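Local coordinates for protein domain of unknown function (Pectobacterium atrosepticum SCRI1043, PDB 3CJL) that is of unknown function, a small DUF3861 protein with a two-stranded antiparallel hairpin and several helices that packs as a two-chain assembly, at residues Phe31-Lys36 against Ala50-Leu55. Sequence-based numbering, arbitrary orientation.
Sequences FKLLEK and AFMVGL
L33 and the selenomethionine M52 meet methyl to methyl, CD2 of L33 lying 3.3 Å from CE of M52, closer than two carbons usually sit, so the exact value is doubtful at this resolution. The M52 chain lies nearly perpendicular to that of L33. M52 starts with CG beside its own backbone N (chi1 -71°), then bends at chi2 and again at chi3; the folded chain brings CE round to L33, 3.9 Å from CG of L33. Nearer the M52 backbone the fit is ordinary: CD2 of L34 lies against M52 CB at 3.7 Å, the two side chains running past each other in opposite directions. L34 and M52 are also the pair whose CA atoms come nearest, 7.3 Å apart.

What is joined here is the short helix 30-37, which follows the two-stranded antiparallel hairpin, and the long helix 45-64, in a purely apolar contact burying 170 Å² in all. Helix 75-86 covers a neighbouring flank of helix 45-64, where L55 packs on F78 and M82. The second subunit adds to the cover, with its L20 on L34 and its F71 ring meeting F51 at a steep angle.

The loose side is the face of helix 30-37 turned from helix 45-64, where K32 and E35 are exposed; K36, on a flank, is exposed too. A bound 1,2-ethanediol, probably from the crystallisation liquor, sits about 4 Å from the L33 side chain.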
loop_
_atom_site.group_PDB
_atom_site.type_symbol
_atom_site.label_atom_id
_atom_site.label_comp_id
_atom_site.label_asym_id
_atom_site.label_seq_id
_atom_site.Cartn_x
_atom_site.Cartn_y
_atom_site.Cartn_z
ATOM N N PHE A 31 -1.925 3.184 -13.412
ATOM C CA PHE A 31 -2.494 4.439 -13.900
ATOM C C PHE A 31 -3.843 4.226 -14.587
ATOM O O PHE A 31 -4.725 5.055 -14.431
ATOM C CB PHE A 31 -1.501 5.184 -14.795
ATOM C CG PHE A 31 -0.346 5.787 -14.034
ATOM C CD1 PHE A 31 0.733 5.015 -13.644
ATOM C CD2 PHE A 31 -0.349 7.129 -13.694
ATOM C CE1 PHE A 31 1.793 5.570 -12.915
ATOM C CE2 PHE A 31 0.710 7.679 -12.989
ATOM C CZ PHE A 31 1.782 6.887 -12.604
ATOM N N LYS A 32 -4.021 3.115 -15.305
ATOM C CA LYS A 32 -5.333 2.798 -15.912
ATOM C C LYS A 32 -6.372 2.439 -14.827
ATOM O O LYS A 32 -7.523 2.859 -14.907
ATOM C CB LYS A 32 -5.207 1.683 -16.952
ATOM C CG LYS A 32 -6.363 1.604 -17.927
ATOM C CD LYS A 32 -6.139 0.508 -18.977
ATOM C CE LYS A 32 -6.810 0.839 -20.316
ATOM N NZ LYS A 32 -8.294 1.011 -20.239
ATOM N N LEU A 33 -5.941 1.697 -13.806
ATOM C CA LEU A 33 -6.790 1.344 -12.656
ATOM C C LEU A 33 -7.246 2.608 -11.886
ATOM O O LEU A 33 -8.420 2.718 -11.488
ATOM C CB LEU A 33 -6.047 0.362 -11.732
ATOM C CG LEU A 33 -6.834 -0.599 -10.837
ATOM C CD1 LEU A 33 -7.605 -1.615 -11.671
ATOM C CD2 LEU A 33 -5.898 -1.345 -9.858
ATOM N N LEU A 34 -6.334 3.568 -11.712
ATOM C CA LEU A 34 -6.661 4.843 -11.053
ATOM C C LEU A 34 -7.702 5.683 -11.826
ATOM O O LEU A 34 -8.590 6.267 -11.210
ATOM C CB LEU A 34 -5.393 5.668 -10.755
ATOM C CG LEU A 34 -4.482 5.111 -9.653
ATOM C CD1 LEU A 34 -3.154 5.833 -9.627
ATOM C CD2 LEU A 34 -5.145 5.164 -8.278
ATOM N N GLU A 35 -7.600 5.735 -13.155
ATOM C CA GLU A 35 -8.620 6.389 -13.988
ATOM C C GLU A 35 -9.982 5.697 -13.838
ATOM O O GLU A 35 -11.010 6.356 -13.699
ATOM C CB GLU A 35 -8.246 6.353 -15.479
ATOM C CG GLU A 35 -7.015 7.146 -15.905
ATOM C CD GLU A 35 -6.779 7.045 -17.417
ATOM O OE1 GLU A 35 -7.564 7.666 -18.175
ATOM O OE2 GLU A 35 -5.826 6.346 -17.847
ATOM N N LYS A 36 -9.960 4.367 -13.888
ATOM C CA LYS A 36 -11.153 3.513 -13.787
ATOM C C LYS A 36 -11.939 3.686 -12.476
ATOM O O LYS A 36 -13.149 3.902 -12.513
ATOM C CB LYS A 36 -10.721 2.053 -13.993
ATOM C CG LYS A 36 -11.766 0.978 -13.813
ATOM C CD LYS A 36 -11.196 -0.381 -14.260
ATOM C CE LYS A 36 -11.831 -1.557 -13.514
ATOM N NZ LYS A 36 -11.447 -1.558 -12.055
ATOM N N ALA A 50 -4.490 7.177 -2.776
ATOM C CA ALA A 50 -3.648 6.582 -1.707
ATOM C C ALA A 50 -4.031 5.121 -1.380
ATOM O O ALA A 50 -3.195 4.252 -1.251
ATOM C CB ALA A 50 -3.730 7.453 -0.419
ATOM N N PHE A 51 -5.322 4.888 -1.250
ATOM C CA PHE A 51 -5.884 3.576 -0.961
ATOM C C PHE A 51 -5.528 2.565 -2.039
ATOM O O PHE A 51 -5.069 1.469 -1.724
ATOM C CB PHE A 51 -7.408 3.733 -0.735
ATOM C CG PHE A 51 -8.221 2.532 -1.027
ATOM C CD1 PHE A 51 -8.304 1.488 -0.135
ATOM C CD2 PHE A 51 -8.956 2.464 -2.191
ATOM C CE1 PHE A 51 -9.085 0.384 -0.447
ATOM C CE2 PHE A 51 -9.720 1.373 -2.476
ATOM C CZ PHE A 51 -9.779 0.342 -1.608
HETATM N N MSE A 52 -5.707 2.946 -3.298
HETATM C CA MSE A 52 -5.422 2.065 -4.436
HETATM C C MSE A 52 -3.935 1.806 -4.621
HETATM O O MSE A 52 -3.538 0.683 -4.871
HETATM C CB MSE A 52 -6.038 2.642 -5.703
HETATM C CG MSE A 52 -7.583 2.551 -5.713
HETATM SE SE MSE A 52 -8.308 0.701 -5.723
HETATM C CE MSE A 52 -7.061 0.013 -7.031
ATOM N N VAL A 53 -3.103 2.830 -4.455
ATOM C CA VAL A 53 -1.644 2.651 -4.530
ATOM C C VAL A 53 -1.163 1.722 -3.420
ATOM O O VAL A 53 -0.396 0.789 -3.669
ATOM C CB VAL A 53 -0.892 4.005 -4.452
ATOM C CG1 VAL A 53 0.617 3.801 -4.247
ATOM C CG2 VAL A 53 -1.155 4.823 -5.709
ATOM N N GLY A 54 -1.622 1.981 -2.204
ATOM C CA GLY A 54 -1.234 1.201 -1.048
ATOM C C GLY A 54 -1.633 -0.249 -1.138
ATOM O O GLY A 54 -0.809 -1.126 -0.899
ATOM N N LEU A 55 -2.888 -0.483 -1.509
ATOM C CA LEU A 55 -3.439 -1.833 -1.719
ATOM C C LEU A 55 -2.709 -2.681 -2.801
ATOM O O LEU A 55 -2.472 -3.873 -2.607
ATOM C CB LEU A 55 -4.907 -1.694 -2.101
ATOM C CG LEU A 55 -5.766 -2.931 -2.279
ATOM C CD1 LEU A 55 -5.882 -3.646 -0.960
ATOM C CD2 LEU A 55 -7.124 -2.505 -2.812
#